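Local coordinates for protein metal-dependent phosphohydrolase, HDOD domain-containing (Geobacter sulfurreducens, PDB 3HC1) that is of unknown function but carries a two-iron site in a helical HD-type domain, consistent with a metal-dependent phosphohydrolase, at residues P27-I32 with C101-L106; K39-D44 with P142-V147; V196-A201 with I210-L215. All blocks are in the same frame, centred on the assembly; numbering follows the deposited sequence.

Interaction 1: P27-I32 with C101-L106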
loop_
_atom_site.group_PDB
_atom_site.type_symbol
_atom_site.label_atom_id
_atom_site.label_comp_id
_atom_site.label_asym_id
_atom_site.label_seq_id
_atom_site.Cartn_x
_atom_site.Cartn_y
_atom_site.Cartn_z
ATOM N N PRO A 27 -13.559 4.512 10.231
ATOM C CA PRO A 27 -13.043 5.386 9.191
ATOM C C PRO A 27 -13.714 5.173 7.831
ATOM O O PRO A 27 -14.187 4.058 7.499
ATOM C CB PRO A 27 -11.559 5.024 9.130
ATOM C CG PRO A 27 -11.488 3.619 9.595
ATOM C CD PRO A 27 -12.597 3.468 10.604
ATOM N N THR A 28 -13.711 6.235 7.044
ATOM C CA THR A 28 -14.252 6.228 5.692
ATOM C C THR A 28 -13.153 6.628 4.705
ATOM O O THR A 28 -12.161 7.238 5.100
ATOM C CB THR A 28 -15.427 7.213 5.572
ATOM O OG1 THR A 28 -16.007 7.101 4.272
ATOM C CG2 THR A 28 -14.968 8.652 5.810
ATOM N N VAL A 29 -13.342 6.280 3.434
ATOM C CA VAL A 29 -12.512 6.807 2.350
ATOM C C VAL A 29 -13.415 7.620 1.401
ATOM O O VAL A 29 -14.566 7.220 1.146
ATOM C CB VAL A 29 -11.779 5.661 1.585
ATOM C CG1 VAL A 29 -10.658 5.079 2.451
ATOM C CG2 VAL A 29 -12.742 4.558 1.183
ATOM N N PRO A 30 -12.909 8.758 0.864
ATOM C CA PRO A 30 -13.629 9.581 -0.143
ATOM C C PRO A 30 -14.249 8.795 -1.283
ATOM O O PRO A 30 -13.701 7.752 -1.703
ATOM C CB PRO A 30 -12.516 10.466 -0.711
ATOM C CG PRO A 30 -11.584 10.646 0.425
ATOM C CD PRO A 30 -11.652 9.407 1.275
ATOM N N ASP A 31 -15.360 9.289 -1.819
ATOM C CA ASP A 31 -15.950 8.659 -3.008
ATOM C C ASP A 31 -14.963 8.588 -4.164
ATOM O O ASP A 31 -15.023 7.648 -4.989
ATOM C CB ASP A 31 -17.236 9.367 -3.456
ATOM C CG ASP A 31 -18.349 9.179 -2.465
ATOM O OD1 ASP A 31 -18.318 9.852 -1.402
ATOM O OD2 ASP A 31 -19.225 8.327 -2.721
ATOM N N ILE A 32 -14.063 9.568 -4.237
ATOM C CA ILE A 32 -13.103 9.607 -5.361
ATOM C C ILE A 32 -12.137 8.399 -5.324
ATOM O O ILE A 32 -11.726 7.868 -6.370
ATOM C CB ILE A 32 -12.356 10.981 -5.471
ATOM C CG1 ILE A 32 -11.715 11.130 -6.872
ATOM C CG2 ILE A 32 -11.377 11.174 -4.356
ATOM C CD1 ILE A 32 -11.375 12.564 -7.272
ATOM N N CYS A 101 -3.323 11.572 -3.174
ATOM C CA CYS A 101 -3.570 12.834 -2.499
ATOM C C CYS A 101 -4.844 12.841 -1.739
ATOM O O CYS A 101 -4.950 13.601 -0.810
ATOM C CB CYS A 101 -3.547 14.007 -3.476
ATOM S SG CYS A 101 -1.894 14.198 -4.146
ATOM N N ALA A 102 -5.775 11.962 -2.099
ATOM C CA ALA A 102 -7.042 11.827 -1.368
ATOM C C ALA A 102 -6.901 10.826 -0.225
ATOM O O ALA A 102 -7.432 11.051 0.835
ATOM C CB ALA A 102 -8.206 11.392 -2.303
ATOM N N ILE A 103 -6.195 9.726 -0.448
ATOM C CA ILE A 103 -6.094 8.690 0.575
ATOM C C ILE A 103 -5.246 9.206 1.791
ATOM O O ILE A 103 -5.347 8.675 2.887
ATOM C CB ILE A 103 -5.568 7.393 -0.014
ATOM C CG1 ILE A 103 -5.928 6.179 0.874
ATOM C CG2 ILE A 103 -4.083 7.444 -0.288
ATOM C CD1 ILE A 103 -7.337 5.726 0.687
ATOM N N VAL A 104 -4.420 10.226 1.586
ATOM C CA VAL A 104 -3.553 10.700 2.668
ATOM C C VAL A 104 -4.387 11.183 3.885
ATOM O O VAL A 104 -3.952 11.038 5.015
ATOM C CB VAL A 104 -2.510 11.706 2.222
ATOM C CG1 VAL A 104 -3.169 13.026 1.752
ATOM C CG2 VAL A 104 -1.473 11.938 3.360
ATOM N N ASP A 105 -5.601 11.682 3.663
ATOM C CA ASP A 105 -6.468 12.071 4.790
ATOM C C ASP A 105 -6.799 10.917 5.731
ATOM O O ASP A 105 -6.902 11.112 6.924
ATOM C CB ASP A 105 -7.777 12.717 4.297
ATOM C CG ASP A 105 -7.543 14.044 3.637
ATOM O OD1 ASP A 105 -6.622 14.765 4.058
ATOM O OD2 ASP A 105 -8.266 14.359 2.670
ATOM N N LEU A 106 -6.951 9.724 5.197
ATOM C CA LEU A 106 -7.099 8.534 6.017
ATOM C C LEU A 106 -5.936 8.314 6.996
ATOM O O LEU A 106 -6.156 7.933 8.128
ATOM C CB LEU A 106 -7.267 7.298 5.153
ATOM C CG LEU A 106 -7.340 5.968 5.958
ATOM C CD1 LEU A 106 -8.704 5.865 6.718
ATOM C CD2 LEU A 106 -7.175 4.814 5.009
#
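Leu106 CD1 meets CB of Pro27 at 3.8 Å, and across the whole contact the side chains touch through carbon alone. The same methyl brushes the carbonyl oxygen of Thr28, while the other one, CD2, reaches CG1 of Val29 more loosely. Val29 and Ile103 lie side by side and point the same way; CG1 of Val29, anti to the carbonyl carbon (chi1 -72°), is the branch that meets Ile103 CD1, at 3.8 Å. Further along, Ala102 CB is approached by two residues: Ile32 through CG2 at 3.8 Å and, at 4.4 Å, Pro30 through ring atom CG, which also brushes Ala102 O. Leu106 and Ala102 carry the largest shares on the helix side. The extended run 27-29 follows the helix until Pro30, the N-cap residue, turns the chain into helix 31-39, whose Val33 continues the packing on Ala102 and Ile103.

Outside this first shell, helix 154-162 adds Phe158 and Phe162 against Pro27 and Val154 against Leu106, and the carbonyl of Pro27 accepts a hydrogen bond from Trp204 NE1. A salt bridge from Asp105 OD1 to Arg63 ties the same helix turn to helix 58-69. An extended segment leading into an N-capped helix thus packs across helix 82-108, near, but not part of, the two-iron site of the helical HDOD domain.

Interaction 2: K39-D44 with P142-V147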
loop_
_atom_site.group_PDB
_atom_site.type_symbol
_atom_site.label_atom_id
_atom_site.label_comp_id
_atom_site.label_asym_id
_atom_site.label_seq_id
_atom_site.Cartn_x
_atom_site.Cartn_y
_atom_site.Cartn_z
ATOM N N LYS A 39 -12.419 2.068 -11.418
ATOM C CA LYS A 39 -12.215 2.334 -12.847
ATOM C C LYS A 39 -10.816 1.954 -13.378
ATOM O O LYS A 39 -10.514 2.130 -14.558
ATOM C CB LYS A 39 -12.477 3.822 -13.102
ATOM C CG LYS A 39 -13.879 4.329 -12.692
ATOM C CD LYS A 39 -14.840 4.343 -13.873
ATOM C CE LYS A 39 -16.262 4.725 -13.452
ATOM N NZ LYS A 39 -16.508 6.200 -13.265
ATOM N N LEU A 40 -9.966 1.410 -12.522
ATOM C CA LEU A 40 -8.583 1.191 -12.879
ATOM C C LEU A 40 -8.360 0.399 -14.164
ATOM O O LEU A 40 -7.334 0.588 -14.844
ATOM C CB LEU A 40 -7.847 0.544 -11.699
ATOM C CG LEU A 40 -7.592 1.518 -10.536
ATOM C CD1 LEU A 40 -7.106 0.804 -9.293
ATOM C CD2 LEU A 40 -6.596 2.625 -10.983
ATOM N N ASN A 41 -9.305 -0.476 -14.518
ATOM C CA ASN A 41 -9.133 -1.334 -15.703
ATOM C C ASN A 41 -9.694 -0.775 -17.021
ATOM O O ASN A 41 -9.464 -1.373 -18.070
ATOM C CB ASN A 41 -9.688 -2.736 -15.421
ATOM C CG ASN A 41 -8.845 -3.486 -14.410
ATOM O OD1 ASN A 41 -7.621 -3.450 -14.479
ATOM N ND2 ASN A 41 -9.493 -4.165 -13.470
ATOM N N ASP A 42 -10.383 0.370 -16.959
ATOM C CA ASP A 42 -11.003 0.998 -18.129
ATOM C C ASP A 42 -9.956 1.891 -18.854
ATOM O O ASP A 42 -9.664 3.003 -18.392
ATOM C CB ASP A 42 -12.236 1.821 -17.686
ATOM C CG ASP A 42 -13.042 1.141 -16.563
ATOM O OD1 ASP A 42 -12.555 0.135 -16.000
ATOM O OD2 ASP A 42 -14.153 1.611 -16.230
ATOM N N PRO A 43 -9.398 1.423 -19.994
ATOM C CA PRO A 43 -8.419 2.309 -20.659
ATOM C C PRO A 43 -9.008 3.591 -21.320
ATOM O O PRO A 43 -8.267 4.554 -21.554
ATOM C CB PRO A 43 -7.784 1.399 -21.733
ATOM C CG PRO A 43 -8.583 0.077 -21.720
ATOM C CD PRO A 43 -9.777 0.283 -20.858
ATOM N N ASP A 44 -10.312 3.600 -21.603
ATOM C CA ASP A 44 -10.922 4.657 -22.425
ATOM C C ASP A 44 -11.787 5.635 -21.642
ATOM O O ASP A 44 -12.820 6.073 -22.137
ATOM C CB ASP A 44 -11.743 4.036 -23.564
ATOM C CG ASP A 44 -10.971 2.967 -24.315
ATOM O OD1 ASP A 44 -9.802 3.223 -24.693
ATOM O OD2 ASP A 44 -11.523 1.861 -24.503
ATOM N N PRO A 142 -0.052 -1.440 -13.918
ATOM C CA PRO A 142 0.714 -1.269 -12.670
ATOM C C PRO A 142 0.071 -0.338 -11.637
ATOM O O PRO A 142 0.388 -0.450 -10.441
ATOM C CB PRO A 142 2.055 -0.701 -13.130
ATOM C CG PRO A 142 1.848 -0.259 -14.592
ATOM C CD PRO A 142 0.695 -1.002 -15.124
ATOM N N VAL A 143 -0.801 0.583 -12.053
ATOM C CA VAL A 143 -1.495 1.408 -11.070
ATOM C C VAL A 143 -2.329 0.548 -10.085
ATOM O O VAL A 143 -2.454 0.901 -8.927
ATOM C CB VAL A 143 -2.275 2.610 -11.715
ATOM C CG1 VAL A 143 -2.984 3.442 -10.629
ATOM C CG2 VAL A 143 -1.288 3.532 -12.473
ATOM N N ASN A 144 -2.877 -0.585 -10.545
ATOM C CA ASN A 144 -3.643 -1.514 -9.690
ATOM C C ASN A 144 -2.761 -2.102 -8.573
ATOM O O ASN A 144 -3.217 -2.277 -7.441
ATOM C CB ASN A 144 -4.194 -2.697 -10.475
ATOM C CG ASN A 144 -5.209 -2.302 -11.508
ATOM O OD1 ASN A 144 -5.111 -1.258 -12.125
ATOM N ND2 ASN A 144 -6.161 -3.158 -11.722
ATOM N N VAL A 145 -1.497 -2.305 -8.897
ATOM C CA VAL A 145 -0.536 -2.797 -7.908
ATOM C C VAL A 145 -0.192 -1.674 -6.947
ATOM O O VAL A 145 -0.008 -1.895 -5.755
ATOM C CB VAL A 145 0.757 -3.326 -8.567
ATOM C CG1 VAL A 145 1.679 -3.957 -7.552
ATOM C CG2 VAL A 145 0.442 -4.342 -9.653
ATOM N N TYR A 146 -0.003 -0.478 -7.476
ATOM C CA TYR A 146 0.248 0.681 -6.646
ATOM C C TYR A 146 -0.873 0.861 -5.578
ATOM O O TYR A 146 -0.592 1.041 -4.390
ATOM C CB TYR A 146 0.362 1.952 -7.485
ATOM C CG TYR A 146 0.634 3.204 -6.662
ATOM C CD1 TYR A 146 -0.411 3.956 -6.163
ATOM C CD2 TYR A 146 1.921 3.638 -6.411
ATOM C CE1 TYR A 146 -0.204 5.079 -5.424
ATOM C CE2 TYR A 146 2.141 4.826 -5.651
ATOM C CZ TYR A 146 1.076 5.511 -5.155
ATOM O OH TYR A 146 1.246 6.662 -4.436
ATOM N N VAL A 147 -2.115 0.840 -6.028
ATOM C CA VAL A 147 -3.263 1.077 -5.156
ATOM C C VAL A 147 -3.355 -0.062 -4.098
ATOM O O VAL A 147 -3.494 0.251 -2.936
ATOM C CB VAL A 147 -4.576 1.227 -5.963
ATOM C CG1 VAL A 147 -5.803 1.063 -5.070
ATOM C CG2 VAL A 147 -4.617 2.593 -6.693
HETATM O O HOH W 1 -7.201 -5.866 -11.502
#
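The side chains of Asn41 and Asn144 cross at about a right angle, yet their amide planes are only 39° apart. Asn144 ND2 donates to Asn41 OD1 over 3.1 Å, in a moderately bent bond (146° at the hydrogen) whose donor sits above the carbonyl plane of Asn41. A water accepts from the same ND2 at 2.9 Å and, weakly, from Asn41 ND2, so it bridges the two amides. The other end of the Asn144 amide faces carbon: OD1 lies 3.3 Å from Leu40 CB, as the Leu40 and Asn144 side chains slide past each other in opposite directions.

Leu40 fills the apolar half of the contact. Its side chain crosses that of Val143 at about a right angle, CD2 lying 3.7 Å from Val143 CG1, whereas CD1 meets Val147 CG2 tip to tip at 4.0 Å. A type I turn from Lys39 to Asp42 presents Leu40 and Asn41 together to helix 142-150, and Phe99 of helix 82-108 also packs on Val147.

The contact therefore pairs a buried leucine with an amide bridge at a more exposed margin. Both N-H groups of Asn144 ND2 can be used, one for Asn41 and one for water, which would help to fix the rotation of this buried amide.

Interaction 3: V196-A201 with I210-L215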
loop_
_atom_site.group_PDB
_atom_site.type_symbol
_atom_site.label_atom_id
_atom_site.label_comp_id
_atom_site.label_asym_id
_atom_site.label_seq_id
_atom_site.Cartn_x
_atom_site.Cartn_y
_atom_site.Cartn_z
ATOM N N VAL A 196 -8.575 -7.617 9.849
ATOM C CA VAL A 196 -9.241 -6.367 10.068
ATOM C C VAL A 196 -9.233 -5.540 8.806
ATOM O O VAL A 196 -10.252 -4.950 8.484
ATOM C CB VAL A 196 -8.601 -5.553 11.251
ATOM C CG1 VAL A 196 -9.223 -4.138 11.458
ATOM C CG2 VAL A 196 -8.803 -6.360 12.537
ATOM N N GLY A 197 -8.091 -5.467 8.113
ATOM C CA GLY A 197 -8.008 -4.641 6.880
ATOM C C GLY A 197 -8.933 -5.200 5.813
ATOM O O GLY A 197 -9.554 -4.452 5.024
ATOM N N PHE A 198 -9.000 -6.514 5.769
ATOM C CA PHE A 198 -9.923 -7.203 4.791
ATOM C C PHE A 198 -11.382 -6.824 5.079
ATOM O O PHE A 198 -12.116 -6.384 4.179
ATOM C CB PHE A 198 -9.704 -8.712 4.883
ATOM C CG PHE A 198 -10.583 -9.514 3.991
ATOM C CD1 PHE A 198 -10.170 -9.815 2.676
ATOM C CD2 PHE A 198 -11.813 -9.980 4.457
ATOM C CE1 PHE A 198 -10.969 -10.624 1.877
ATOM C CE2 PHE A 198 -12.656 -10.745 3.636
ATOM C CZ PHE A 198 -12.223 -11.045 2.344
ATOM N N ALA A 199 -11.772 -6.950 6.349
ATOM C CA ALA A 199 -13.138 -6.631 6.794
ATOM C C ALA A 199 -13.456 -5.182 6.464
ATOM O O ALA A 199 -14.553 -4.868 6.084
ATOM C CB ALA A 199 -13.282 -6.822 8.306
ATOM N N LEU A 200 -12.472 -4.299 6.632
ATOM C CA LEU A 200 -12.621 -2.873 6.343
ATOM C C LEU A 200 -12.768 -2.542 4.878
ATOM O O LEU A 200 -13.709 -1.853 4.455
ATOM C CB LEU A 200 -11.481 -2.037 6.999
ATOM C CG LEU A 200 -11.623 -0.503 6.942
ATOM C CD1 LEU A 200 -12.894 0.047 7.585
ATOM C CD2 LEU A 200 -10.398 0.145 7.548
ATOM N N ALA A 201 -11.891 -3.094 4.082
ATOM C CA ALA A 201 -11.959 -2.936 2.656
ATOM C C ALA A 201 -13.252 -3.552 2.074
ATOM O O ALA A 201 -13.859 -2.972 1.139
ATOM C CB ALA A 201 -10.700 -3.575 2.012
ATOM N N ILE A 210 -7.977 -6.242 -4.169
ATOM C CA ILE A 210 -7.402 -5.375 -3.117
ATOM C C ILE A 210 -7.637 -6.036 -1.773
ATOM O O ILE A 210 -6.706 -6.151 -0.967
ATOM C CB ILE A 210 -8.032 -3.933 -3.129
ATOM C CG1 ILE A 210 -7.661 -3.219 -4.434
ATOM C CG2 ILE A 210 -7.563 -3.094 -1.924
ATOM C CD1 ILE A 210 -8.581 -2.048 -4.839
ATOM N N CYS A 211 -8.871 -6.453 -1.505
ATOM C CA CYS A 211 -9.195 -7.148 -0.248
ATOM C C CYS A 211 -8.263 -8.295 0.008
ATOM O O CYS A 211 -7.717 -8.440 1.108
ATOM C CB CYS A 211 -10.642 -7.637 -0.276
ATOM S SG CYS A 211 -11.854 -6.288 -0.260
ATOM N N ASP A 212 -8.046 -9.123 -1.007
ATOM C CA ASP A 212 -7.161 -10.279 -0.801
ATOM C C ASP A 212 -5.678 -9.856 -0.583
ATOM O O ASP A 212 -4.943 -10.526 0.086
ATOM C CB ASP A 212 -7.244 -11.177 -2.015
ATOM C CG ASP A 212 -8.608 -11.849 -2.182
ATOM O OD1 ASP A 212 -9.544 -11.672 -1.340
ATOM O OD2 ASP A 212 -8.760 -12.536 -3.228
ATOM N N THR A 213 -5.248 -8.752 -1.174
ATOM C CA THR A 213 -3.895 -8.307 -1.009
ATOM C C THR A 213 -3.697 -7.945 0.472
ATOM O O THR A 213 -2.735 -8.417 1.073
ATOM C CB THR A 213 -3.563 -7.089 -1.863
ATOM O OG1 THR A 213 -3.604 -7.432 -3.258
ATOM C CG2 THR A 213 -2.169 -6.542 -1.481
ATOM N N ILE A 214 -4.685 -7.244 1.052
ATOM C CA ILE A 214 -4.709 -6.854 2.496
ATOM C C ILE A 214 -4.705 -8.111 3.396
ATOM O O ILE A 214 -3.934 -8.189 4.324
ATOM C CB ILE A 214 -5.899 -5.927 2.778
ATOM C CG1 ILE A 214 -5.821 -4.628 1.972
ATOM C CG2 ILE A 214 -6.008 -5.554 4.283
ATOM C CD1 ILE A 214 -7.196 -3.860 1.975
ATOM N N LEU A 215 -5.455 -9.146 3.011
ATOM C CA LEU A 215 -5.554 -10.381 3.792
ATOM C C LEU A 215 -4.299 -11.247 3.778
ATOM O O LEU A 215 -3.946 -11.874 4.801
ATOM C CB LEU A 215 -6.748 -11.224 3.281
ATOM C CG LEU A 215 -7.069 -12.549 4.001
ATOM C CD1 LEU A 215 -7.307 -12.329 5.507
ATOM C CD2 LEU A 215 -8.279 -13.266 3.357
#
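Phe198 turns the edge of its ring to the helix carrying Cys211 and Asp212. The first torsion, with CG anti to the backbone N (chi1 178°), sends CG out from its own helix toward this neighbour. At the ring edge, CD1 lies 3.2 Å from Cys211 O, which is in the ring plane. Asp212 OD1 is also at this edge, 3.7 Å from CE1; the Phe198 and Asp212 side chains lie side by side and point the same way, with ring and carboxylate nearly coplanar, 11° apart. Both oxygens thus face the ring's C-H rim, where the weakly positive hydrogens probably make the approach favourable. The other carboxylate oxygen, OD2, is hydrogen-bonded to Tyr225 OH.

Leu215 CD2 covers one face of the same ring, and its CB packs on CD1. Cys211 SG makes an oblique sulfur-aromatic contact, 5.3 Å from the ring centroid, while touching Ala201 CB at 3.7 Å.

Ile214 packs against Gly197 and Ala201. Its CG2, anti to the backbone N, presses on the backbone of Gly197, 3.3 Å from the carbonyl carbon, and CD1 continues to Ala201 CB at 3.5 Å. Gly197 has no side chain, which lets the CG2 methyl rest directly on its backbone. Val154 of helix 154-162 packs on Ile214 as well, and Leu13 of helix 9-21 on Phe198.

The short segments run nearly antiparallel, at 164°, with their axes 8.0 Å apart. They form a close helical hairpin of the HD-type fold: helix 193-203 begins with the iron ligand His193, and helix 208-216 leads directly into the iron ligands His217 and His218.

Overall arrangement
From the N terminus, segment 27-32 enters helix 31-39 and segment 39-44 leaves it, so interactions 1 and 2 begin at the two ends of one helix. Interaction 1 closes a mostly helical loop of 68 residues on helix 82-108; interaction 2 closes one of 97 residues on helix 142-150. Their segments alternate along the chain, so the two cross, with centres about 17 Å apart. Interaction 3 follows both in series and closes a short hairpin. It touches each of the others: Leu200 packs on Pro27 of interaction 1, and Ile210 on Val147 of interaction 2. Interactions 1 and 2 thus tie helix 31-39 to two later helices, and interaction 3 pairs the helices that flank iron ligands.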